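Local coordinates for protein beta sliding clamp (Borrelia burgdorferi, PDB 6DJ8) that probably encircles DNA as a ring-shaped head-to-tail homodimer, tethering DNA polymerases and other proteins to it and so conferring processivity, at residues F151-K156 with S191-V196; R166-A171 with I224-K229; F218-K223 with I240-K245; I271-Q276 with T384-P389; A292-Y297 with R302-T307. All coordinates share one frame; numbering follows the deposited sequence. Where two conformers were deposited one is given.

Contact 1. Residues F151-K156 with S191-V196; sequences FGIEIK and SKLLLV
Leu193 reaches out from strand 192-198 and meets two side chains of strand 151-156, one with each methyl branch. The tight half of the contact is with Ile153: its CD1 lies 3.6 Å from Leu193 CD2, the two side chains crossing at a slant. Ile153 has CG1 between its backbone N and carbonyl carbon (chi1 51°), and from there an extended second torsion carries CD1 forward toward the leucine. The other half is looser, with Phe151 CZ at 4.3 Å from Leu193 CD1, approaching obliquely to the ring. Leu193 holds CG opposite its own N (chi1 178°), and the fork of the leucine then serves both neighbours. The two strands belong to different antiparallel sheets of the central domain, and the gap between Ile153 CA and Leu193 CA, 9.8 Å, is that of sheets packed face to face through side chains, without backbone pairing. Val210 also touches Ile153 and Val216 touches Leu193, so branched aliphatic residues continue the core. In the strand 151-156 alternate residues turn the opposite way, and here the character changes: Glu154 is exposed and forms a salt bridge with Lys239 of the adjacent strand. Lys192, next to Leu193, likewise points elsewhere and pairs with Glu209, its long chain suiting a partly exposed position.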
# COMPACT_ATOMS: atom_id res chain seq x y z
N PHE A 151 8.57 -30.87 28.40
CA PHE A 151 7.82 -31.60 27.39
C PHE A 151 8.21 -31.05 26.02
O PHE A 151 8.48 -29.85 25.88
CB PHE A 151 6.31 -31.49 27.70
CG PHE A 151 5.42 -31.27 26.51
CD1 PHE A 151 5.23 -32.26 25.57
CD2 PHE A 151 4.70 -30.09 26.39
CE1 PHE A 151 4.39 -32.04 24.48
CE2 PHE A 151 3.85 -29.88 25.31
CZ PHE A 151 3.70 -30.86 24.36
N GLY A 152 8.30 -31.94 25.04
CA GLY A 152 8.63 -31.56 23.67
C GLY A 152 7.92 -32.44 22.68
O GLY A 152 7.64 -33.62 22.96
N ILE A 153 7.62 -31.88 21.51
CA ILE A 153 7.05 -32.62 20.39
C ILE A 153 7.76 -32.21 19.11
O ILE A 153 8.39 -31.15 19.04
CB ILE A 153 5.54 -32.38 20.20
CG1 ILE A 153 5.25 -30.89 20.15
CG2 ILE A 153 4.74 -33.07 21.29
CD1 ILE A 153 3.88 -30.56 19.60
N GLU A 154 7.66 -33.07 18.11
CA GLU A 154 8.15 -32.77 16.77
C GLU A 154 6.99 -33.02 15.81
O GLU A 154 6.44 -34.13 15.78
CB GLU A 154 9.39 -33.63 16.42
CG GLU A 154 10.01 -33.33 15.05
CD GLU A 154 11.40 -33.93 14.86
OE1 GLU A 154 11.84 -34.77 15.67
OE2 GLU A 154 12.08 -33.54 13.88
N ILE A 155 6.65 -32.03 15.00
CA ILE A 155 5.49 -32.12 14.13
C ILE A 155 5.84 -31.54 12.77
O ILE A 155 6.85 -30.85 12.60
CB ILE A 155 4.25 -31.40 14.69
CG1 ILE A 155 4.54 -29.91 14.87
CG2 ILE A 155 3.84 -32.00 16.01
CD1 ILE A 155 3.31 -29.13 15.33
N LYS A 156 5.01 -31.84 11.80
CA LYS A 156 5.27 -31.36 10.46
C LYS A 156 5.07 -29.85 10.42
O LYS A 156 4.16 -29.30 11.05
CB LYS A 156 4.34 -32.05 9.45
N SER A 191 -5.86 -37.24 25.87
CA SER A 191 -4.45 -36.93 26.03
C SER A 191 -3.85 -36.37 24.74
O SER A 191 -2.64 -36.47 24.51
CB SER A 191 -3.65 -38.15 26.51
OG SER A 191 -2.44 -37.78 27.13
N LYS A 192 -4.69 -35.77 23.89
CA LYS A 192 -4.24 -35.15 22.65
C LYS A 192 -3.95 -33.68 22.87
O LYS A 192 -4.71 -32.96 23.53
CB LYS A 192 -5.29 -35.30 21.54
CG LYS A 192 -5.71 -36.73 21.25
CD LYS A 192 -4.69 -37.43 20.38
CE LYS A 192 -5.22 -38.77 19.89
NZ LYS A 192 -6.47 -38.61 19.09
N LEU A 193 -2.85 -33.23 22.30
CA LEU A 193 -2.46 -31.84 22.45
C LEU A 193 -3.50 -30.91 21.82
O LEU A 193 -3.95 -31.11 20.69
CB LEU A 193 -1.10 -31.63 21.80
CG LEU A 193 -0.64 -30.18 21.86
CD1 LEU A 193 -0.37 -29.80 23.31
CD2 LEU A 193 0.61 -30.03 21.02
N LEU A 194 -3.82 -29.85 22.55
CA LEU A 194 -4.90 -28.96 22.16
C LEU A 194 -4.47 -27.50 22.32
O LEU A 194 -3.84 -27.14 23.32
CB LEU A 194 -6.14 -29.30 23.00
CG LEU A 194 -7.34 -28.39 23.08
CD1 LEU A 194 -8.58 -29.22 23.27
CD2 LEU A 194 -7.12 -27.51 24.29
N LEU A 195 -4.83 -26.68 21.34
CA LEU A 195 -4.56 -25.25 21.37
C LEU A 195 -5.87 -24.48 21.41
O LEU A 195 -6.83 -24.81 20.70
CB LEU A 195 -3.74 -24.81 20.15
CG LEU A 195 -2.25 -25.12 20.20
CD1 LEU A 195 -1.96 -26.61 20.03
CD2 LEU A 195 -1.49 -24.30 19.20
N VAL A 196 -5.92 -23.44 22.24
CA VAL A 196 -7.10 -22.58 22.38
C VAL A 196 -6.63 -21.13 22.36
O VAL A 196 -5.59 -20.81 22.93
CB VAL A 196 -7.85 -22.88 23.69
CG1 VAL A 196 -9.01 -21.90 23.89
CG2 VAL A 196 -8.35 -24.32 23.70

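Contact 2. Residues R166-A171 with I224-K229; sequences RIAFSA and IFNFLK
Lys229 sets CG between its backbone N and carbonyl carbon (chi1 57°) and runs extended from there to NZ, while Asn226, one helical turn earlier, has CG opposite its carbonyl carbon (chi1 -66°); both polar ends thereby converge on the methyl of Ala168. Asn226 OD1 stands 3.5 Å from Ala168 CB and Lys229 NZ 3.6 Å from the same CB. Between themselves the two ends make a weak hydrogen bond, NZ of Lys229 donating to OD1 of Asn226 over 3.2 Å. Lys229 was modelled in two conformers, so its part in this is less certain than that of the asparagine. No hydrogen bond joins the two segments; the methyl simply lies against the polar pair. Alanine suits this place because its short side chain lets the chains come close, with Ala168 CA and Phe225 CA only 6.5 Å apart. The Phe225 ring leads away from Ala168 into the core, where Phe160 and Ile164 of helix 157-167 receive it. Asn226 and Lys229 are themselves only partly exposed. Large apolar residues inward and lysine or asparagine at the margin fit the paired helices of the central domain, which in this family line the DNA-facing inner side of the ring.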
# COMPACT_ATOMS: atom_id res chain seq x y z
N ARG A 166 -5.08 -21.02 12.18
CA ARG A 166 -6.41 -21.13 12.77
C ARG A 166 -6.49 -20.60 14.19
O ARG A 166 -7.60 -20.33 14.67
CB ARG A 166 -6.87 -22.60 12.73
CG ARG A 166 -7.46 -22.93 11.37
CD ARG A 166 -7.29 -24.37 10.91
NE ARG A 166 -7.69 -24.44 9.51
CZ ARG A 166 -8.68 -25.18 9.02
NH1 ARG A 166 -9.38 -25.99 9.81
NH2 ARG A 166 -8.95 -25.12 7.73
N ILE A 167 -5.36 -20.39 14.86
CA ILE A 167 -5.34 -20.04 16.27
C ILE A 167 -4.93 -18.58 16.50
O ILE A 167 -5.56 -17.87 17.29
CB ILE A 167 -4.42 -21.00 17.05
CG1 ILE A 167 -5.11 -22.35 17.26
CG2 ILE A 167 -4.06 -20.41 18.39
CD1 ILE A 167 -6.14 -22.34 18.38
N ALA A 168 -3.89 -18.10 15.79
CA ALA A 168 -3.27 -16.83 16.17
C ALA A 168 -4.25 -15.67 16.14
O ALA A 168 -4.27 -14.84 17.06
CB ALA A 168 -2.08 -16.54 15.24
N PHE A 169 -5.08 -15.57 15.09
CA PHE A 169 -5.92 -14.39 14.94
C PHE A 169 -6.93 -14.22 16.07
O PHE A 169 -7.39 -13.09 16.31
CB PHE A 169 -6.65 -14.43 13.58
CG PHE A 169 -7.83 -15.39 13.55
CD1 PHE A 169 -7.65 -16.72 13.17
CD2 PHE A 169 -9.11 -14.96 13.88
CE1 PHE A 169 -8.75 -17.62 13.14
CE2 PHE A 169 -10.20 -15.82 13.82
CZ PHE A 169 -10.02 -17.16 13.47
N SER A 170 -7.29 -15.30 16.77
CA SER A 170 -8.29 -15.19 17.83
C SER A 170 -7.75 -14.66 19.15
O SER A 170 -8.55 -14.27 20.02
CB SER A 170 -8.92 -16.56 18.12
OG SER A 170 -9.85 -16.92 17.13
N ALA A 171 -6.44 -14.69 19.37
CA ALA A 171 -5.93 -14.23 20.66
C ALA A 171 -6.21 -12.75 20.81
O ALA A 171 -6.31 -12.01 19.83
CB ALA A 171 -4.43 -14.52 20.79
N ILE A 224 4.86 -14.63 19.08
CA ILE A 224 5.81 -15.56 18.48
C ILE A 224 5.15 -16.38 17.38
O ILE A 224 5.80 -16.77 16.40
CB ILE A 224 6.48 -16.47 19.54
CG1 ILE A 224 7.70 -17.15 18.90
CG2 ILE A 224 5.49 -17.53 20.05
CD1 ILE A 224 8.57 -17.91 19.88
N PHE A 225 3.83 -16.64 17.48
CA PHE A 225 3.19 -17.42 16.43
C PHE A 225 2.99 -16.59 15.17
O PHE A 225 3.13 -17.12 14.06
CB PHE A 225 1.86 -18.00 16.95
CG PHE A 225 2.08 -18.96 18.08
CD1 PHE A 225 2.61 -20.21 17.83
CD2 PHE A 225 1.87 -18.57 19.39
CE1 PHE A 225 2.87 -21.09 18.88
CE2 PHE A 225 2.13 -19.44 20.42
CZ PHE A 225 2.63 -20.71 20.17
N ASN A 226 2.64 -15.31 15.30
CA ASN A 226 2.62 -14.46 14.11
C ASN A 226 3.98 -14.43 13.45
O ASN A 226 4.09 -14.60 12.23
CB ASN A 226 2.15 -13.05 14.50
CG ASN A 226 0.70 -13.05 14.96
OD1 ASN A 226 -0.11 -13.82 14.44
ND2 ASN A 226 0.36 -12.18 15.92
N PHE A 227 5.04 -14.36 14.25
CA PHE A 227 6.41 -14.37 13.72
C PHE A 227 6.71 -15.67 12.99
O PHE A 227 7.20 -15.67 11.84
CB PHE A 227 7.36 -14.18 14.91
CG PHE A 227 8.81 -14.06 14.55
CD1 PHE A 227 9.22 -13.30 13.47
CD2 PHE A 227 9.77 -14.65 15.36
CE1 PHE A 227 10.57 -13.15 13.17
CE2 PHE A 227 11.12 -14.51 15.08
CZ PHE A 227 11.52 -13.76 13.97
N LEU A 228 6.38 -16.79 13.63
CA LEU A 228 6.70 -18.12 13.13
C LEU A 228 6.05 -18.39 11.78
O LEU A 228 6.64 -19.06 10.92
CB LEU A 228 6.21 -19.16 14.13
CG LEU A 228 7.12 -19.45 15.31
CD1 LEU A 228 6.36 -20.27 16.31
CD2 LEU A 228 8.30 -20.21 14.78
N LYS A 229 4.80 -17.95 11.60
CA LYS A 229 4.13 -18.31 10.36
C LYS A 229 4.80 -17.67 9.16
O LYS A 229 4.72 -18.21 8.06
CB LYS A 229 2.63 -17.97 10.43
CG LYS A 229 2.25 -16.54 10.72
CD LYS A 229 0.72 -16.44 10.77
CE LYS A 229 0.22 -15.28 11.62
NZ LYS A 229 -1.24 -15.44 11.93

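Contact 3. Residues F218-K223 with I240-K245; sequences FIVPVK and IKFSDK
In the aromatic core between the two sheets of the central domain, Phe218, from the edge strand 218-221 of one sheet, lies over Phe242 of strand 237-242 in the other. The rings form an offset stack with centroids 4.3 Å apart and planes only 15° from parallel. The shift brings CG of Phe218 to 3.4 Å from CD2 of Phe242, and it places CB of Phe242 over the Phe218 face as a CH-pi contact, 4.0 Å from the centroid and 12° off the normal. Val220, two residues on and so on the same side of its strand, sends CG2 to the edge of the Phe242 ring, 3.7 Å from CE2. A flat ring with a slim beta-branched neighbour thus fills the space between sheets. Beyond Phe242 the chain turns: Ser243 OG accepts from the backbone N of Lys245 at 3.2 Å (149° at the hydrogen) and also from that of Lys246, so a small hydroxyl residue fits here, closing an ST turn. Phe151, Phe185 and Phe247 meet the Phe242 ring as well, Phe185 edge-to-face. Such a cluster of phenylalanines, interleaved from facing antiparallel sheets, is characteristic of the hydrophobic core between the facing sheets of one domain of this DNA-encircling fold.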
# COMPACT_ATOMS: atom_id res chain seq x y z
N PHE A 218 0.28 -24.52 29.46
CA PHE A 218 1.21 -23.45 29.10
C PHE A 218 0.50 -22.38 28.30
O PHE A 218 -0.33 -22.69 27.44
CB PHE A 218 2.40 -23.99 28.28
CG PHE A 218 3.05 -25.22 28.88
CD1 PHE A 218 3.83 -25.11 30.02
CD2 PHE A 218 2.89 -26.46 28.29
CE1 PHE A 218 4.43 -26.25 30.59
CE2 PHE A 218 3.48 -27.60 28.85
CZ PHE A 218 4.25 -27.49 30.00
N ILE A 219 0.85 -21.13 28.56
CA ILE A 219 0.30 -19.97 27.88
C ILE A 219 1.45 -19.24 27.21
O ILE A 219 2.36 -18.74 27.89
CB ILE A 219 -0.44 -19.03 28.84
CG1 ILE A 219 -1.52 -19.78 29.62
CG2 ILE A 219 -1.04 -17.84 28.08
CD1 ILE A 219 -1.97 -19.05 30.83
N VAL A 220 1.41 -19.18 25.89
CA VAL A 220 2.47 -18.60 25.06
C VAL A 220 1.96 -17.33 24.41
O VAL A 220 0.93 -17.37 23.72
CB VAL A 220 2.93 -19.59 23.98
CG1 VAL A 220 4.09 -18.98 23.18
CG2 VAL A 220 3.35 -20.92 24.61
N PRO A 221 2.64 -16.20 24.57
CA PRO A 221 2.18 -14.96 23.92
C PRO A 221 2.05 -15.18 22.42
O PRO A 221 2.86 -15.86 21.80
CB PRO A 221 3.28 -13.94 24.25
CG PRO A 221 3.90 -14.47 25.52
CD PRO A 221 3.89 -15.96 25.31
N VAL A 222 0.97 -14.63 21.86
CA VAL A 222 0.67 -14.93 20.47
C VAL A 222 1.74 -14.37 19.52
O VAL A 222 1.90 -14.89 18.42
CB VAL A 222 -0.74 -14.42 20.10
CG1 VAL A 222 -0.80 -12.86 20.09
CG2 VAL A 222 -1.16 -15.00 18.75
N LYS A 223 2.48 -13.34 19.92
CA LYS A 223 3.37 -12.68 18.94
C LYS A 223 4.32 -13.68 18.29
O LYS A 223 4.51 -13.65 17.07
CB LYS A 223 4.15 -11.54 19.59
CG LYS A 223 5.15 -10.86 18.64
CD LYS A 223 5.88 -9.72 19.32
CE LYS A 223 6.82 -8.98 18.33
NZ LYS A 223 7.59 -7.93 19.05
N ILE A 240 9.13 -28.48 18.97
CA ILE A 240 8.60 -27.52 19.94
C ILE A 240 8.90 -28.06 21.32
O ILE A 240 8.71 -29.25 21.58
CB ILE A 240 7.09 -27.31 19.72
CG1 ILE A 240 6.86 -26.55 18.41
CG2 ILE A 240 6.45 -26.62 20.91
CD1 ILE A 240 5.44 -26.69 17.87
N LYS A 241 9.37 -27.19 22.22
CA LYS A 241 9.74 -27.58 23.57
C LYS A 241 9.20 -26.57 24.57
O LYS A 241 9.07 -25.39 24.25
CB LYS A 241 11.26 -27.70 23.74
CG LYS A 241 11.91 -28.77 22.87
CD LYS A 241 13.43 -28.75 23.03
CE LYS A 241 14.13 -29.66 22.03
NZ LYS A 241 13.51 -31.01 22.01
N PHE A 242 8.85 -27.06 25.76
CA PHE A 242 8.36 -26.23 26.85
C PHE A 242 9.18 -26.47 28.10
O PHE A 242 9.52 -27.62 28.42
CB PHE A 242 6.92 -26.56 27.21
CG PHE A 242 5.91 -26.08 26.24
CD1 PHE A 242 5.52 -26.89 25.19
CD2 PHE A 242 5.32 -24.84 26.39
CE1 PHE A 242 4.56 -26.48 24.31
CE2 PHE A 242 4.36 -24.42 25.49
CZ PHE A 242 3.98 -25.24 24.45
N SER A 243 9.40 -25.41 28.87
CA SER A 243 9.98 -25.51 30.21
C SER A 243 9.00 -24.87 31.19
O SER A 243 7.87 -24.51 30.84
CB SER A 243 11.35 -24.85 30.26
OG SER A 243 11.24 -23.46 30.49
N ASP A 244 9.44 -24.72 32.44
CA ASP A 244 8.58 -24.07 33.43
C ASP A 244 8.28 -22.63 33.04
O ASP A 244 7.17 -22.14 33.25
CB ASP A 244 9.24 -24.14 34.81
CG ASP A 244 10.70 -23.74 34.78
OD1 ASP A 244 10.99 -22.56 34.50
OD2 ASP A 244 11.56 -24.60 35.04
N LYS A 245 9.24 -21.95 32.42
CA LYS A 245 9.13 -20.53 32.16
C LYS A 245 9.22 -20.16 30.69
O LYS A 245 8.92 -19.01 30.35
CB LYS A 245 10.22 -19.76 32.93

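Contact 4. Residues I271-Q276 with T384-P389; sequences IIPKEQ and THLIMP
Leu386 meets the pyrrolidine ring of Pro273 at its CD corner, while the flat imidazole of the adjacent His385 points to the other side of the strand, with Ile387 CD1 at its edge and in its plane. Phe169 meets that imidazole at about 30°, and Ser204 OG is hydrogen-bonded to its ND1. Leu386 CD2 lies 4.1 Å from Pro273 CD, the two side chains sliding past each other in opposite directions. The second branch serves another partner: Leu386 CD1 is 4.2 Å from Ile271 CG1. Leucine suits the spot because CG, opposite the carbonyl carbon (chi1 -54°), opens into two methyls that engage two residues of this loop, Ile271 and Pro273, and proline gives that loop a stiff apolar surface. Strand 383-387 pairs with strand 202-211, joining the C-terminal domain to the central one. The bound natural-product peptide packs an apolar side chain on Ile271 and its backbone on Met388, consistent with the pocket between these domains where partner proteins of this family dock. With no hydrogen bond across it and distances no shorter than ordinary van der Waals contact, between these two segments the attraction is hydrophobic packing, and the loop's apolar surface also suits an apolar ligand group.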
# COMPACT_ATOMS: atom_id res chain seq x y z
N ILE A 271 -17.61 -23.30 27.94
CA ILE A 271 -18.44 -22.56 26.99
C ILE A 271 -18.68 -23.31 25.69
O ILE A 271 -19.47 -22.83 24.86
CB ILE A 271 -17.85 -21.16 26.68
CG1 ILE A 271 -16.73 -21.26 25.64
CG2 ILE A 271 -17.35 -20.50 27.95
CD1 ILE A 271 -16.21 -19.89 25.15
N ILE A 272 -18.03 -24.45 25.48
CA ILE A 272 -18.26 -25.25 24.28
C ILE A 272 -19.70 -25.76 24.28
O ILE A 272 -20.10 -26.46 25.22
CB ILE A 272 -17.24 -26.40 24.18
CG1 ILE A 272 -15.82 -25.83 24.04
CG2 ILE A 272 -17.62 -27.38 23.07
CD1 ILE A 272 -14.70 -26.79 24.43
N PRO A 273 -20.50 -25.44 23.27
CA PRO A 273 -21.87 -25.96 23.24
C PRO A 273 -21.86 -27.45 22.97
O PRO A 273 -21.05 -27.96 22.19
CB PRO A 273 -22.57 -25.17 22.11
CG PRO A 273 -21.46 -24.49 21.29
CD PRO A 273 -20.17 -24.69 22.05
N LYS A 274 -22.77 -28.16 23.63
CA LYS A 274 -22.82 -29.61 23.47
C LYS A 274 -23.60 -29.98 22.22
O LYS A 274 -23.06 -30.59 21.29
CB LYS A 274 -23.44 -30.25 24.72
N GLU A 275 -24.87 -29.59 22.17
CA GLU A 275 -25.74 -29.83 21.02
C GLU A 275 -26.43 -28.52 20.68
O GLU A 275 -26.95 -27.84 21.58
CB GLU A 275 -26.78 -30.92 21.31
N GLN A 276 -26.42 -28.15 19.41
CA GLN A 276 -27.00 -26.88 18.99
C GLN A 276 -28.20 -27.13 18.08
O GLN A 276 -28.11 -27.93 17.14
CB GLN A 276 -25.97 -26.02 18.29
CG GLN A 276 -24.88 -25.64 19.26
CD GLN A 276 -23.84 -24.84 18.60
OE1 GLN A 276 -23.13 -25.33 17.73
NE2 GLN A 276 -23.74 -23.58 18.99
N THR A 384 -12.71 -25.84 15.84
CA THR A 384 -13.95 -25.16 16.20
C THR A 384 -13.67 -23.68 16.38
O THR A 384 -12.68 -23.32 17.04
CB THR A 384 -14.55 -25.75 17.48
OG1 THR A 384 -14.91 -27.10 17.24
CG2 THR A 384 -15.77 -24.98 17.92
N HIS A 385 -14.52 -22.84 15.82
CA HIS A 385 -14.47 -21.40 16.07
C HIS A 385 -15.82 -20.92 16.57
O HIS A 385 -16.87 -21.21 15.97
CB HIS A 385 -14.05 -20.61 14.83
CG HIS A 385 -13.74 -19.18 15.13
ND1 HIS A 385 -12.53 -18.77 15.68
CD2 HIS A 385 -14.50 -18.06 15.02
CE1 HIS A 385 -12.55 -17.46 15.85
NE2 HIS A 385 -13.73 -17.01 15.45
N LEU A 386 -15.79 -20.17 17.67
CA LEU A 386 -16.97 -19.66 18.34
C LEU A 386 -16.95 -18.15 18.28
O LEU A 386 -15.89 -17.53 18.44
CB LEU A 386 -17.02 -20.13 19.79
CG LEU A 386 -16.92 -21.64 20.04
CD1 LEU A 386 -16.87 -21.94 21.54
CD2 LEU A 386 -18.09 -22.41 19.39
N ILE A 387 -18.12 -17.56 18.06
CA ILE A 387 -18.29 -16.12 18.04
C ILE A 387 -19.51 -15.78 18.88
O ILE A 387 -20.61 -16.28 18.60
CB ILE A 387 -18.45 -15.56 16.61
CG1 ILE A 387 -17.24 -15.95 15.76
CG2 ILE A 387 -18.62 -14.06 16.65
CD1 ILE A 387 -17.40 -15.64 14.27
N MET A 388 -19.32 -14.96 19.90
CA MET A 388 -20.46 -14.52 20.70
C MET A 388 -21.26 -13.49 19.90
O MET A 388 -20.67 -12.59 19.29
CB MET A 388 -20.01 -13.95 22.04
CG MET A 388 -21.13 -13.78 23.06
SD MET A 388 -21.87 -15.34 23.61
CE MET A 388 -23.08 -14.79 24.82
N PRO A 389 -22.58 -13.62 19.84
CA PRO A 389 -23.37 -12.61 19.14
C PRO A 389 -23.34 -11.29 19.89
O PRO A 389 -23.09 -11.23 21.10
CB PRO A 389 -24.79 -13.20 19.12
CG PRO A 389 -24.84 -14.13 20.29
CD PRO A 389 -23.44 -14.70 20.34

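Contact 5. Residues A292-Y297 with R302-T307; sequences ARVNLY and RKLVLT
Asn295 OD1 accepts a hydrogen bond from NH1 of Arg302 at 2.7 Å, with 142° at the hydrogen. The donor lies in the carbonyl plane, on a lone pair of the amide oxygen, whereas that oxygen is tilted somewhat out of the guanidinium plane; the two flat groups stand nearly upright to each other, 82° apart. Asn295 has CG opposite its backbone N (chi1 -174°), which brings the end of the amide toward the arginine, and Arg302 curls back through bends at its second and third torsions to meet it. A water closes a second link: it accepts from Arg302 NH2 at 2.8 Å and lies 2.9 Å from the carbonyl O of Asn295, to which it can donate, though other acceptors compete for its protons. Ser349 OG binds Arg302 NE and Asp299 O binds NH2, so several donors of the guanidinium are engaged, a task for which arginine is well suited. Together these bonds fasten the short connection from helix 284-294 to strand 303-308, a helix-to-strand step of the C-terminal domain in which the helix lies against the sheet. Deeper in, the contact becomes apolar. Val294 CG1 touches Leu304 CD1 at 3.7 Å and Val294 CG2 is 4.0 Å from the same CD1, the side chains crossing at about a right angle; a compact valine presents both methyls to the one leucine branch. Ile348 abuts both residues. The same segment also reaches the dimer interface: Tyr297 OH is hydrogen-bonded to Glu129 of the second subunit, and Arg293 NH1 to Asn94 of the second subunit.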
# COMPACT_ATOMS: atom_id res chain seq x y z
N ALA A 292 -18.28 -9.17 1.97
CA ALA A 292 -17.51 -8.03 1.51
C ALA A 292 -18.42 -6.94 0.96
O ALA A 292 -18.09 -5.75 1.05
CB ALA A 292 -16.49 -8.47 0.45
N ARG A 293 -19.57 -7.31 0.39
CA ARG A 293 -20.48 -6.30 -0.12
C ARG A 293 -21.28 -5.66 1.01
O ARG A 293 -21.38 -4.43 1.07
CB ARG A 293 -21.38 -6.90 -1.18
CG ARG A 293 -20.59 -7.46 -2.33
CD ARG A 293 -21.43 -8.31 -3.24
NE ARG A 293 -20.58 -9.01 -4.18
CZ ARG A 293 -20.04 -8.43 -5.25
NH1 ARG A 293 -19.26 -9.12 -6.06
NH2 ARG A 293 -20.28 -7.14 -5.48
N VAL A 294 -21.85 -6.48 1.91
CA VAL A 294 -22.66 -5.91 2.98
C VAL A 294 -21.79 -5.11 3.93
O VAL A 294 -22.25 -4.13 4.54
CB VAL A 294 -23.47 -7.02 3.71
CG1 VAL A 294 -22.59 -7.80 4.70
CG2 VAL A 294 -24.64 -6.42 4.46
N ASN A 295 -20.51 -5.47 4.03
CA ASN A 295 -19.57 -4.68 4.82
C ASN A 295 -19.62 -3.20 4.45
O ASN A 295 -19.35 -2.35 5.30
CB ASN A 295 -18.14 -5.18 4.61
CG ASN A 295 -17.14 -4.49 5.52
OD1 ASN A 295 -17.33 -4.44 6.73
ND2 ASN A 295 -16.09 -3.92 4.92
N LEU A 296 -19.97 -2.88 3.21
CA LEU A 296 -20.00 -1.46 2.82
C LEU A 296 -21.15 -0.72 3.48
O LEU A 296 -21.23 0.51 3.34
CB LEU A 296 -20.10 -1.35 1.30
CG LEU A 296 -18.84 -1.84 0.59
CD1 LEU A 296 -19.08 -1.99 -0.91
CD2 LEU A 296 -17.68 -0.88 0.84
N TYR A 297 -22.01 -1.44 4.21
CA TYR A 297 -23.16 -0.87 4.90
C TYR A 297 -23.13 -1.11 6.40
O TYR A 297 -24.16 -0.94 7.07
CB TYR A 297 -24.46 -1.43 4.30
CG TYR A 297 -24.68 -0.89 2.91
CD1 TYR A 297 -24.13 -1.53 1.81
CD2 TYR A 297 -25.37 0.30 2.71
CE1 TYR A 297 -24.30 -1.01 0.52
CE2 TYR A 297 -25.53 0.84 1.44
CZ TYR A 297 -25.00 0.18 0.35
OH TYR A 297 -25.18 0.71 -0.91
N ARG A 302 -19.27 -2.51 13.71
CA ARG A 302 -19.15 -3.80 13.03
C ARG A 302 -20.44 -4.62 13.12
O ARG A 302 -20.45 -5.80 12.73
CB ARG A 302 -17.96 -4.64 13.54
CG ARG A 302 -16.65 -3.86 13.72
CD ARG A 302 -16.33 -2.95 12.51
NE ARG A 302 -15.97 -3.68 11.30
CZ ARG A 302 -16.39 -3.37 10.07
NH1 ARG A 302 -15.98 -4.08 9.02
NH2 ARG A 302 -17.23 -2.35 9.88
N LYS A 303 -21.56 -4.02 13.56
CA LYS A 303 -22.78 -4.78 13.84
C LYS A 303 -23.42 -5.21 12.53
O LYS A 303 -23.95 -4.38 11.78
CB LYS A 303 -23.77 -3.97 14.66
CG LYS A 303 -25.05 -4.75 15.01
CD LYS A 303 -25.96 -4.01 16.00
CE LYS A 303 -27.35 -4.63 16.04
NZ LYS A 303 -28.37 -3.87 16.82
N LEU A 304 -23.36 -6.50 12.24
CA LEU A 304 -24.02 -7.10 11.10
C LEU A 304 -25.23 -7.89 11.60
O LEU A 304 -25.10 -8.66 12.55
CB LEU A 304 -23.06 -8.03 10.37
CG LEU A 304 -23.64 -8.93 9.29
CD1 LEU A 304 -24.09 -8.06 8.12
CD2 LEU A 304 -22.59 -9.95 8.88
N VAL A 305 -26.41 -7.67 11.00
CA VAL A 305 -27.61 -8.39 11.42
C VAL A 305 -27.86 -9.55 10.47
O VAL A 305 -28.05 -9.34 9.26
CB VAL A 305 -28.84 -7.47 11.50
CG1 VAL A 305 -30.11 -8.32 11.82
CG2 VAL A 305 -28.63 -6.40 12.55
N LEU A 306 -27.88 -10.77 11.02
CA LEU A 306 -28.10 -11.99 10.26
C LEU A 306 -29.49 -12.52 10.53
O LEU A 306 -29.93 -12.57 11.68
CB LEU A 306 -27.10 -13.09 10.66
CG LEU A 306 -25.62 -12.82 10.51
CD1 LEU A 306 -24.80 -14.01 10.99
CD2 LEU A 306 -25.34 -12.51 9.05
N THR A 307 -30.19 -12.94 9.48
CA THR A 307 -31.47 -13.61 9.65
C THR A 307 -31.42 -14.97 8.97
O THR A 307 -31.27 -15.05 7.74
CB THR A 307 -32.63 -12.79 9.10
OG1 THR A 307 -32.64 -11.52 9.75
CG2 THR A 307 -33.98 -13.50 9.40
O HOH W 1 -17.47 -1.37 7.26

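Overall arrangement
From the N terminus, the chain opens contact 1 at 151-156 and contact 2 at 166-171 before 191-196 closes the first, so these two cross. Contact 3 opens at 218-223, just ahead of the 224-229 helix that closes contact 2, and ends at 240-245, crossing contact 2 but following contact 1 in series. These three interlock the two sheets and the helices of the central domain; contacts 1 and 3 share neighbouring strands, and Phe225 touches Val220. Contact 4 closes a long loop of the C-terminal domain, within which the short contact 5 is nested. Ser170 lies against His385, linking the strand of contact 4 to contact 2 across the domain boundary.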